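Local coordinates for protein methylmalonyl-CoA carboxyltransferase 5S subunit (Propionibacterium freudenreichii subsp. shermanii, PDB 1RQB) that transfers a carboxyl group from the biotin of the 1.3S subunit to pyruvate, forming oxaloacetate, with one cobalt ion bound per subunit, at residues M131-N141 with K158-Y166; K214-L225 with A241-D250. All blocks are in the same frame, centred on the assembly; numbering follows the deposited sequence.

Interaction 1 (M131-N141 with K158-Y166); sequences MDVFRVFDAMN and KHAQGTICY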
loop_
_atom_site.group_PDB
_atom_site.type_symbol
_atom_site.label_atom_id
_atom_site.label_comp_id
_atom_site.label_asym_id
_atom_site.label_seq_id
_atom_site.Cartn_x
_atom_site.Cartn_y
_atom_site.Cartn_z
HETATM N N MSE A 131 -12.310 21.521 -20.790
HETATM C CA MSE A 131 -11.561 21.482 -19.524
HETATM C C MSE A 131 -12.197 22.428 -18.501
HETATM O O MSE A 131 -12.556 23.557 -18.831
HETATM C CB MSE A 131 -10.107 21.862 -19.783
HETATM C CG MSE A 131 -9.209 21.588 -18.611
HETATM SE SE MSE A 131 -9.438 19.730 -18.078
HETATM C CE MSE A 131 -8.915 18.857 -19.696
ATOM N N ASP A 132 -12.317 21.978 -17.249
ATOM C CA ASP A 132 -12.948 22.781 -16.189
ATOM C C ASP A 132 -11.921 23.285 -15.172
ATOM O O ASP A 132 -11.921 24.460 -14.808
ATOM C CB ASP A 132 -14.001 21.954 -15.427
ATOM C CG ASP A 132 -15.178 21.544 -16.294
ATOM O OD1 ASP A 132 -15.833 22.444 -16.870
ATOM O OD2 ASP A 132 -15.457 20.325 -16.395
ATOM N N VAL A 133 -11.070 22.383 -14.691
ATOM C CA VAL A 133 -10.070 22.742 -13.675
ATOM C C VAL A 133 -8.670 22.600 -14.271
ATOM O O VAL A 133 -8.323 21.569 -14.847
ATOM C CB VAL A 133 -10.180 21.814 -12.428
ATOM C CG1 VAL A 133 -9.121 22.190 -11.395
ATOM C CG2 VAL A 133 -11.577 21.915 -11.813
ATOM N N PHE A 134 -7.875 23.650 -14.133
ATOM C CA PHE A 134 -6.500 23.629 -14.651
ATOM C C PHE A 134 -5.507 23.670 -13.488
ATOM O O PHE A 134 -5.384 24.679 -12.796
ATOM C CB PHE A 134 -6.229 24.846 -15.542
ATOM C CG PHE A 134 -7.004 24.851 -16.840
ATOM C CD1 PHE A 134 -8.351 25.203 -16.868
ATOM C CD2 PHE A 134 -6.359 24.556 -18.042
ATOM C CE1 PHE A 134 -9.054 25.270 -18.094
ATOM C CE2 PHE A 134 -7.037 24.617 -19.260
ATOM C CZ PHE A 134 -8.391 24.980 -19.285
ATOM N N ARG A 135 -4.807 22.572 -13.256
ATOM C CA ARG A 135 -3.784 22.581 -12.201
ATOM C C ARG A 135 -2.486 23.056 -12.857
ATOM O O ARG A 135 -1.846 22.320 -13.606
ATOM C CB ARG A 135 -3.624 21.190 -11.581
ATOM C CG ARG A 135 -2.482 21.108 -10.552
ATOM C CD ARG A 135 -2.466 19.752 -9.846
ATOM N NE ARG A 135 -3.630 19.587 -8.981
ATOM C CZ ARG A 135 -3.959 18.453 -8.369
ATOM N NH1 ARG A 135 -3.214 17.366 -8.537
ATOM N NH2 ARG A 135 -5.010 18.418 -7.564
ATOM N N VAL A 136 -2.122 24.305 -12.596
ATOM C CA VAL A 136 -0.924 24.892 -13.216
ATOM C C VAL A 136 0.265 24.759 -12.265
ATOM O O VAL A 136 0.176 25.164 -11.107
ATOM C CB VAL A 136 -1.152 26.392 -13.520
ATOM C CG1 VAL A 136 0.032 26.949 -14.298
ATOM C CG2 VAL A 136 -2.444 26.569 -14.324
ATOM N N PHE A 137 1.374 24.191 -12.741
ATOM C CA PHE A 137 2.538 24.060 -11.854
ATOM C C PHE A 137 3.835 24.417 -12.585
ATOM O O PHE A 137 3.874 24.579 -13.805
ATOM C CB PHE A 137 2.616 22.636 -11.253
ATOM C CG PHE A 137 3.270 21.604 -12.147
ATOM C CD1 PHE A 137 4.555 21.150 -11.876
ATOM C CD2 PHE A 137 2.603 21.088 -13.253
ATOM C CE1 PHE A 137 5.174 20.193 -12.693
ATOM C CE2 PHE A 137 3.209 20.134 -14.078
ATOM C CZ PHE A 137 4.494 19.685 -13.799
ATOM N N ASP A 138 4.883 24.595 -11.794
ATOM C CA ASP A 138 6.227 24.883 -12.315
ATOM C C ASP A 138 7.205 23.998 -11.540
ATOM O O ASP A 138 7.180 23.972 -10.311
ATOM C CB ASP A 138 6.595 26.348 -12.116
ATOM C CG ASP A 138 7.977 26.668 -12.652
ATOM O OD1 ASP A 138 8.137 26.750 -13.889
ATOM O OD2 ASP A 138 8.912 26.811 -11.835
ATOM N N ALA A 139 8.067 23.303 -12.270
ATOM C CA ALA A 139 9.021 22.348 -11.691
ATOM C C ALA A 139 9.961 23.007 -10.678
ATOM O O ALA A 139 10.497 22.324 -9.806
ATOM C CB ALA A 139 9.823 21.676 -12.806
HETATM N N MSE A 140 10.164 24.319 -10.761
HETATM C CA MSE A 140 11.072 24.977 -9.809
HETATM C C MSE A 140 10.286 25.823 -8.804
HETATM O O MSE A 140 10.877 26.510 -7.972
HETATM C CB MSE A 140 12.052 25.859 -10.570
HETATM C CG MSE A 140 12.799 25.112 -11.659
HETATM SE SE MSE A 140 14.701 25.291 -11.471
HETATM C CE MSE A 140 14.866 27.117 -12.114
ATOM N N ASN A 141 8.957 25.765 -8.880
ATOM C CA ASN A 141 8.069 26.532 -7.994
ATOM C C ASN A 141 8.233 28.038 -8.213
ATOM O O ASN A 141 8.050 28.822 -7.284
ATOM C CB ASN A 141 8.314 26.222 -6.509
ATOM C CG ASN A 141 7.612 24.960 -6.052
ATOM O OD1 ASN A 141 6.610 24.546 -6.632
ATOM N ND2 ASN A 141 8.132 24.351 -4.997
ATOM N N LYS A 158 -12.590 29.587 -16.268
ATOM C CA LYS A 158 -12.430 28.258 -15.660
ATOM C C LYS A 158 -11.758 28.370 -14.290
ATOM O O LYS A 158 -11.422 29.463 -13.835
ATOM C CB LYS A 158 -11.636 27.348 -16.602
ATOM C CG LYS A 158 -12.310 27.211 -17.970
ATOM C CD LYS A 158 -13.755 26.732 -17.840
ATOM C CE LYS A 158 -14.427 26.623 -19.211
ATOM N NZ LYS A 158 -15.872 26.227 -19.116
ATOM N N HIS A 159 -11.570 27.223 -13.641
ATOM C CA HIS A 159 -10.994 27.163 -12.288
ATOM C C HIS A 159 -9.471 27.051 -12.372
ATOM O O HIS A 159 -8.945 26.081 -12.916
ATOM C CB HIS A 159 -11.563 25.941 -11.554
ATOM C CG HIS A 159 -11.116 25.818 -10.129
ATOM N ND1 HIS A 159 -11.988 25.924 -9.068
ATOM C CD2 HIS A 159 -9.892 25.588 -9.592
ATOM C CE1 HIS A 159 -11.321 25.765 -7.936
ATOM N NE2 HIS A 159 -10.049 25.559 -8.228
ATOM N N ALA A 160 -8.764 28.031 -11.812
ATOM C CA ALA A 160 -7.295 28.015 -11.848
ATOM C C ALA A 160 -6.766 27.503 -10.507
ATOM O O ALA A 160 -6.981 28.108 -9.459
ATOM C CB ALA A 160 -6.753 29.413 -12.116
ATOM N N GLN A 161 -6.070 26.380 -10.554
ATOM C CA GLN A 161 -5.506 25.802 -9.327
ATOM C C GLN A 161 -3.986 25.972 -9.363
ATOM O O GLN A 161 -3.294 25.307 -10.133
ATOM C CB GLN A 161 -5.902 24.326 -9.234
ATOM C CG GLN A 161 -5.464 23.653 -7.962
ATOM C CD GLN A 161 -6.163 22.315 -7.756
ATOM O OE1 GLN A 161 -5.638 21.263 -8.116
ATOM N NE2 GLN A 161 -7.357 22.356 -7.195
ATOM N N GLY A 162 -3.484 26.894 -8.538
ATOM C CA GLY A 162 -2.052 27.162 -8.478
ATOM C C GLY A 162 -1.404 26.032 -7.707
ATOM O O GLY A 162 -1.930 25.613 -6.677
ATOM N N THR A 163 -0.243 25.580 -8.154
ATOM C CA THR A 163 0.383 24.411 -7.520
ATOM C C THR A 163 1.717 24.727 -6.847
ATOM O O THR A 163 2.533 25.499 -7.348
ATOM C CB THR A 163 0.683 23.334 -8.564
ATOM O OG1 THR A 163 -0.524 22.985 -9.240
ATOM C CG2 THR A 163 1.280 22.099 -7.908
ATOM N N ILE A 164 1.915 24.063 -5.717
ATOM C CA ILE A 164 3.173 24.127 -4.962
ATOM C C ILE A 164 3.754 22.712 -4.966
ATOM O O ILE A 164 3.111 21.779 -4.486
ATOM C CB ILE A 164 2.943 24.519 -3.496
ATOM C CG1 ILE A 164 2.430 25.957 -3.399
ATOM C CG2 ILE A 164 4.250 24.369 -2.713
ATOM C CD1 ILE A 164 1.900 26.304 -2.022
ATOM N N CYS A 165 4.934 22.537 -5.551
ATOM C CA CYS A 165 5.569 21.212 -5.548
ATOM C C CYS A 165 6.300 21.066 -4.213
ATOM O O CYS A 165 7.175 21.861 -3.871
ATOM C CB CYS A 165 6.564 21.062 -6.697
ATOM S SG CYS A 165 5.768 20.961 -8.309
ATOM N N TYR A 166 5.899 20.052 -3.464
ATOM C CA TYR A 166 6.480 19.805 -2.139
ATOM C C TYR A 166 7.808 19.061 -2.277
ATOM O O TYR A 166 7.951 18.136 -3.076
ATOM C CB TYR A 166 5.547 18.946 -1.285
ATOM C CG TYR A 166 6.119 18.688 0.093
ATOM C CD1 TYR A 166 6.115 19.690 1.061
ATOM C CD2 TYR A 166 6.708 17.458 0.414
ATOM C CE1 TYR A 166 6.682 19.478 2.321
ATOM C CE2 TYR A 166 7.285 17.237 1.667
ATOM C CZ TYR A 166 7.265 18.251 2.615
ATOM O OH TYR A 166 7.813 18.040 3.861
HETATM O O HOH W 1 -16.267 24.926 -16.121
HETATM O O HOH W 2 4.519 24.433 -8.855
#
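Arg-135 grips the amide of Gln-161 side-on: NE donates to OE1 of Gln-161 at 2.8 Å and NH2 of Arg-135 to the same OE1 at 3.0 Å. That oxygen lies in the guanidinium plane, and the two flat groups are only 23° apart. Both side chains leave the sheet on one face with CG anti to the backbone N (chi1 175° and -176°), which lays them alongside each other. Thr-163 OG1 gives its proton to Val-136 O at 3.0 Å, from well above the carbonyl plane. Further on, Asn-141 clasps the backbone of Cys-165: OD1 of Asn-141 accepts from N of Cys-165 (2.8 Å), while ND2 of Asn-141 reaches O of Cys-165 (2.9 Å). The backbones carrying Arg-135 and Gln-161 are the parallel strands 133-136 and 159-163 of the TIM barrel, bonded from Asp-132 O to Val-136 N. Lys-158 CB meets the edge of the Phe-134 ring at CE1 (3.6 Å). In the next shell Arg-135 NH1 forms a salt bridge with Asp-250, and the Arg-135 side chain touches the cobalt ligand His-226. A leucine in place of Arg-135 would probably leave Gln-161 OE1 without these two donors and take from Asp-250 its salt-bridge partner.

Interaction 2 (K214-L225 with A241-D250); sequences KDTYGQKTQINL and AIEAGVDVVD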
loop_
_atom_site.group_PDB
_atom_site.type_symbol
_atom_site.label_atom_id
_atom_site.label_comp_id
_atom_site.label_asym_id
_atom_site.label_seq_id
_atom_site.Cartn_x
_atom_site.Cartn_y
_atom_site.Cartn_z
ATOM N N LYS A 214 -4.192 27.676 5.997
ATOM C CA LYS A 214 -5.572 27.975 6.408
ATOM C C LYS A 214 -5.591 29.098 7.448
ATOM O O LYS A 214 -6.437 29.988 7.381
ATOM C CB LYS A 214 -6.241 26.732 7.015
ATOM C CG LYS A 214 -6.599 25.588 6.031
ATOM C CD LYS A 214 -7.792 25.958 5.185
ATOM C CE LYS A 214 -8.183 24.828 4.244
ATOM N NZ LYS A 214 -9.560 25.009 3.713
ATOM N N ASP A 215 -4.678 29.045 8.422
ATOM C CA ASP A 215 -4.630 30.058 9.488
ATOM C C ASP A 215 -4.223 31.422 8.924
ATOM O O ASP A 215 -4.689 32.459 9.394
ATOM C CB ASP A 215 -3.611 29.697 10.578
ATOM C CG ASP A 215 -4.077 28.570 11.497
ATOM O OD1 ASP A 215 -5.302 28.375 11.650
ATOM O OD2 ASP A 215 -3.206 27.891 12.091
ATOM N N THR A 216 -3.354 31.417 7.921
ATOM C CA THR A 216 -2.837 32.667 7.345
ATOM C C THR A 216 -3.793 33.284 6.323
ATOM O O THR A 216 -3.979 34.500 6.308
ATOM C CB THR A 216 -1.484 32.434 6.655
ATOM O OG1 THR A 216 -0.547 31.945 7.616
ATOM C CG2 THR A 216 -0.955 33.726 6.051
ATOM N N TYR A 217 -4.422 32.471 5.482
ATOM C CA TYR A 217 -5.268 33.056 4.433
ATOM C C TYR A 217 -6.762 32.820 4.664
ATOM O O TYR A 217 -7.585 33.339 3.912
ATOM C CB TYR A 217 -4.820 32.519 3.077
ATOM C CG TYR A 217 -3.390 32.888 2.801
ATOM C CD1 TYR A 217 -2.374 31.940 2.877
ATOM C CD2 TYR A 217 -3.037 34.218 2.512
ATOM C CE1 TYR A 217 -1.043 32.302 2.674
ATOM C CE2 TYR A 217 -1.704 34.587 2.311
ATOM C CZ TYR A 217 -0.719 33.626 2.394
ATOM O OH TYR A 217 0.595 33.980 2.219
ATOM N N GLY A 218 -7.119 32.062 5.695
ATOM C CA GLY A 218 -8.531 31.834 5.972
ATOM C C GLY A 218 -9.072 30.458 5.620
ATOM O O GLY A 218 -8.607 29.811 4.683
ATOM N N GLN A 219 -10.084 30.023 6.359
ATOM C CA GLN A 219 -10.684 28.699 6.139
ATOM C C GLN A 219 -11.311 28.613 4.745
ATOM O O GLN A 219 -11.532 27.516 4.236
ATOM C CB GLN A 219 -11.743 28.411 7.210
ATOM C CG GLN A 219 -11.180 28.480 8.620
ATOM C CD GLN A 219 -10.000 27.539 8.825
ATOM O OE1 GLN A 219 -8.992 27.908 9.428
ATOM N NE2 GLN A 219 -10.130 26.310 8.327
ATOM N N LYS A 220 -11.580 29.757 4.117
ATOM C CA LYS A 220 -12.193 29.750 2.780
ATOM C C LYS A 220 -11.155 29.366 1.722
ATOM O O LYS A 220 -11.506 29.111 0.571
ATOM C CB LYS A 220 -12.754 31.133 2.429
ATOM C CG LYS A 220 -11.672 32.208 2.225
ATOM C CD LYS A 220 -12.269 33.542 1.800
ATOM C CE LYS A 220 -11.182 34.570 1.497
ATOM N NZ LYS A 220 -10.301 34.824 2.670
ATOM N N THR A 221 -9.876 29.347 2.088
ATOM C CA THR A 221 -8.823 28.999 1.122
ATOM C C THR A 221 -8.942 27.517 0.760
ATOM O O THR A 221 -8.761 26.651 1.615
ATOM C CB THR A 221 -7.414 29.251 1.712
ATOM O OG1 THR A 221 -7.325 30.602 2.186
ATOM C CG2 THR A 221 -6.349 29.039 0.654
ATOM N N GLN A 222 -9.256 27.223 -0.502
ATOM C CA GLN A 222 -9.410 25.826 -0.933
ATOM C C GLN A 222 -8.044 25.201 -1.224
ATOM O O GLN A 222 -7.260 25.716 -2.019
ATOM C CB GLN A 222 -10.282 25.699 -2.193
ATOM C CG GLN A 222 -10.299 24.250 -2.709
ATOM C CD GLN A 222 -11.204 24.002 -3.907
ATOM O OE1 GLN A 222 -11.040 23.009 -4.614
ATOM N NE2 GLN A 222 -12.171 24.890 -4.126
ATOM N N ILE A 223 -7.776 24.082 -0.565
ATOM C CA ILE A 223 -6.508 23.366 -0.767
ATOM C C ILE A 223 -6.807 21.922 -1.175
ATOM O O ILE A 223 -7.626 21.249 -0.551
ATOM C CB ILE A 223 -5.657 23.348 0.513
ATOM C CG1 ILE A 223 -5.360 24.782 0.969
ATOM C CG2 ILE A 223 -4.356 22.629 0.244
ATOM C CD1 ILE A 223 -4.800 24.878 2.379
ATOM N N ASN A 224 -6.156 21.482 -2.247
ATOM C CA ASN A 224 -6.279 20.114 -2.771
ATOM C C ASN A 224 -4.929 19.424 -2.562
ATOM O O ASN A 224 -3.890 19.971 -2.928
ATOM C CB ASN A 224 -6.588 20.132 -4.273
ATOM C CG ASN A 224 -8.009 20.592 -4.601
ATOM O OD1 ASN A 224 -8.607 20.133 -5.574
ATOM N ND2 ASN A 224 -8.538 21.509 -3.813
ATOM N N LEU A 225 -4.920 18.235 -1.965
ATOM C CA LEU A 225 -3.636 17.557 -1.731
ATOM C C LEU A 225 -3.468 16.398 -2.716
ATOM O O LEU A 225 -4.357 15.560 -2.868
ATOM C CB LEU A 225 -3.566 17.047 -0.284
ATOM C CG LEU A 225 -2.334 16.240 0.115
ATOM C CD1 LEU A 225 -1.081 17.107 -0.012
ATOM C CD2 LEU A 225 -2.503 15.739 1.550
ATOM N N ALA A 241 -3.864 15.603 6.881
ATOM C CA ALA A 241 -4.228 16.789 6.092
ATOM C C ALA A 241 -5.718 17.075 6.283
ATOM O O ALA A 241 -6.140 18.229 6.347
ATOM C CB ALA A 241 -3.911 16.565 4.603
ATOM N N ILE A 242 -6.514 16.021 6.387
ATOM C CA ILE A 242 -7.960 16.184 6.601
ATOM C C ILE A 242 -8.185 16.769 7.997
ATOM O O ILE A 242 -9.033 17.640 8.187
ATOM C CB ILE A 242 -8.687 14.827 6.427
ATOM C CG1 ILE A 242 -8.689 14.456 4.937
ATOM C CG2 ILE A 242 -10.128 14.903 6.993
ATOM C CD1 ILE A 242 -9.103 13.020 4.652
ATOM N N GLU A 243 -7.416 16.321 8.981
ATOM C CA GLU A 243 -7.565 16.892 10.328
ATOM C C GLU A 243 -7.176 18.373 10.309
ATOM O O GLU A 243 -7.722 19.172 11.067
ATOM C CB GLU A 243 -6.710 16.117 11.352
ATOM C CG GLU A 243 -7.179 14.661 11.544
ATOM C CD GLU A 243 -6.296 13.835 12.492
ATOM O OE1 GLU A 243 -5.082 14.126 12.602
ATOM O OE2 GLU A 243 -6.822 12.878 13.117
ATOM N N ALA A 244 -6.253 18.750 9.426
ATOM C CA ALA A 244 -5.806 20.148 9.358
ATOM C C ALA A 244 -6.774 21.000 8.535
ATOM O O ALA A 244 -6.631 22.220 8.479
ATOM C CB ALA A 244 -4.403 20.232 8.777
ATOM N N GLY A 245 -7.743 20.367 7.879
ATOM C CA GLY A 245 -8.719 21.123 7.103
ATOM C C GLY A 245 -8.647 21.096 5.581
ATOM O O GLY A 245 -9.281 21.921 4.922
ATOM N N VAL A 246 -7.898 20.160 5.007
ATOM C CA VAL A 246 -7.793 20.104 3.541
ATOM C C VAL A 246 -9.179 19.875 2.933
ATOM O O VAL A 246 -9.996 19.116 3.456
ATOM C CB VAL A 246 -6.780 19.018 3.089
ATOM C CG1 VAL A 246 -7.410 17.610 3.139
ATOM C CG2 VAL A 246 -6.280 19.354 1.686
ATOM N N ASP A 247 -9.425 20.523 1.800
ATOM C CA ASP A 247 -10.744 20.479 1.151
ATOM C C ASP A 247 -10.931 19.262 0.242
ATOM O O ASP A 247 -12.019 18.690 0.211
ATOM C CB ASP A 247 -10.940 21.757 0.336
ATOM C CG ASP A 247 -10.826 23.001 1.199
ATOM O OD1 ASP A 247 -11.863 23.429 1.742
ATOM O OD2 ASP A 247 -9.701 23.525 1.365
ATOM N N VAL A 248 -9.890 18.883 -0.496
ATOM C CA VAL A 248 -9.989 17.777 -1.460
ATOM C C VAL A 248 -8.689 16.969 -1.464
ATOM O O VAL A 248 -7.608 17.542 -1.345
ATOM C CB VAL A 248 -10.159 18.322 -2.926
ATOM C CG1 VAL A 248 -10.203 17.146 -3.946
ATOM C CG2 VAL A 248 -11.406 19.212 -3.035
ATOM N N VAL A 249 -8.778 15.643 -1.601
ATOM C CA VAL A 249 -7.556 14.830 -1.706
ATOM C C VAL A 249 -7.642 13.989 -2.982
ATOM O O VAL A 249 -8.737 13.601 -3.389
ATOM C CB VAL A 249 -7.338 13.923 -0.449
ATOM C CG1 VAL A 249 -7.104 14.813 0.804
ATOM C CG2 VAL A 249 -8.529 13.013 -0.230
ATOM N N ASP A 250 -6.503 13.761 -3.650
ATOM C CA ASP A 250 -6.461 12.982 -4.897
ATOM C C ASP A 250 -6.168 11.512 -4.592
ATOM O O ASP A 250 -5.280 11.198 -3.799
ATOM C CB ASP A 250 -5.361 13.484 -5.844
ATOM C CG ASP A 250 -5.548 14.922 -6.275
ATOM O OD1 ASP A 250 -6.506 15.577 -5.814
ATOM O OD2 ASP A 250 -4.717 15.393 -7.085
HETATM O O HOH W 3 -11.102 24.338 5.879
HETATM O O HOH W 4 -7.770 24.497 9.442
HETATM O O HOH W 5 -12.356 25.855 2.064
HETATM O O HOH W 6 -7.917 17.897 -7.138
HETATM O O HOH W 7 -3.490 12.888 -2.475
#
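Lys-214, in the last turn of helix 203-217, sends its ammonium across to Asp-247, where NZ of Lys-214 forms a salt bridge with OD2 of Asp-247 at 2.8 Å. A bend at chi2 (-74°) turns the chain so that NZ also donates to the backbone oxygens of Thr-221 and Gln-219, tying the charge to the loop that follows its own helix. Water 5 joins Gln-219 O to Asp-247 OD1. OD2 of Asp-247, already held by Lys-214, also accepts from N of Ile-223 at 2.8 Å on the anti side, whereas NZ of Lys-214 arrives on the syn side and from the opposite face of the plane. Ile-223 O in turn accepts from N of Asp-247 (3.0 Å) and, at 3.3 Å, from N of Val-248. Asn-224 lies alongside Val-248, its CG 3.5 Å from CB of Val-248, and its ND2 bonds back to Gln-222 OE1. Leu-225 N donates to Val-248 O (2.8 Å), its O accepts from Asp-250 N, and its CD2 presses tightly on CB of Ala-241 (3.5 Å). Gly-245, phi 107°, forms a Schellman motif after helix 234-243. Strands 223-225 and 248-250, 23° apart, are thus neighbouring parallel barrel strands joined by a beta-alpha-beta crossover through helix 234-243. Strand 23-29 flanks the second strand, and Ile-210 and Ile-213 of helix 203-217 pack on Ile-223.

From the N terminus, interaction 1 comes first, closing a loop through helix 144-155 that brings 158-166 back beside 131-141. Interaction 2 follows, with 241-250 returning to 214-225 through helix 234-243. The two closures are in series, neither nested nor crossed, and their centres lie about 16 Å apart. Strand 191-193 stands between them in the sheet, pairing with 159-163 and 223-225, so both belong to one parallel barrel. Side chains also link them directly: Arg-135 NH1 forms a salt bridge with Asp-250 OD2 (2.9 Å), and Gln-161 NE2 makes a probable, weak hydrogen bond to Asn-224 OD1. Asp-250 OD2 also hydrogen-bonds ND1 of His-226, a cobalt ligand, which puts the Arg-135/Asp-250 pair next to the metal's first shell.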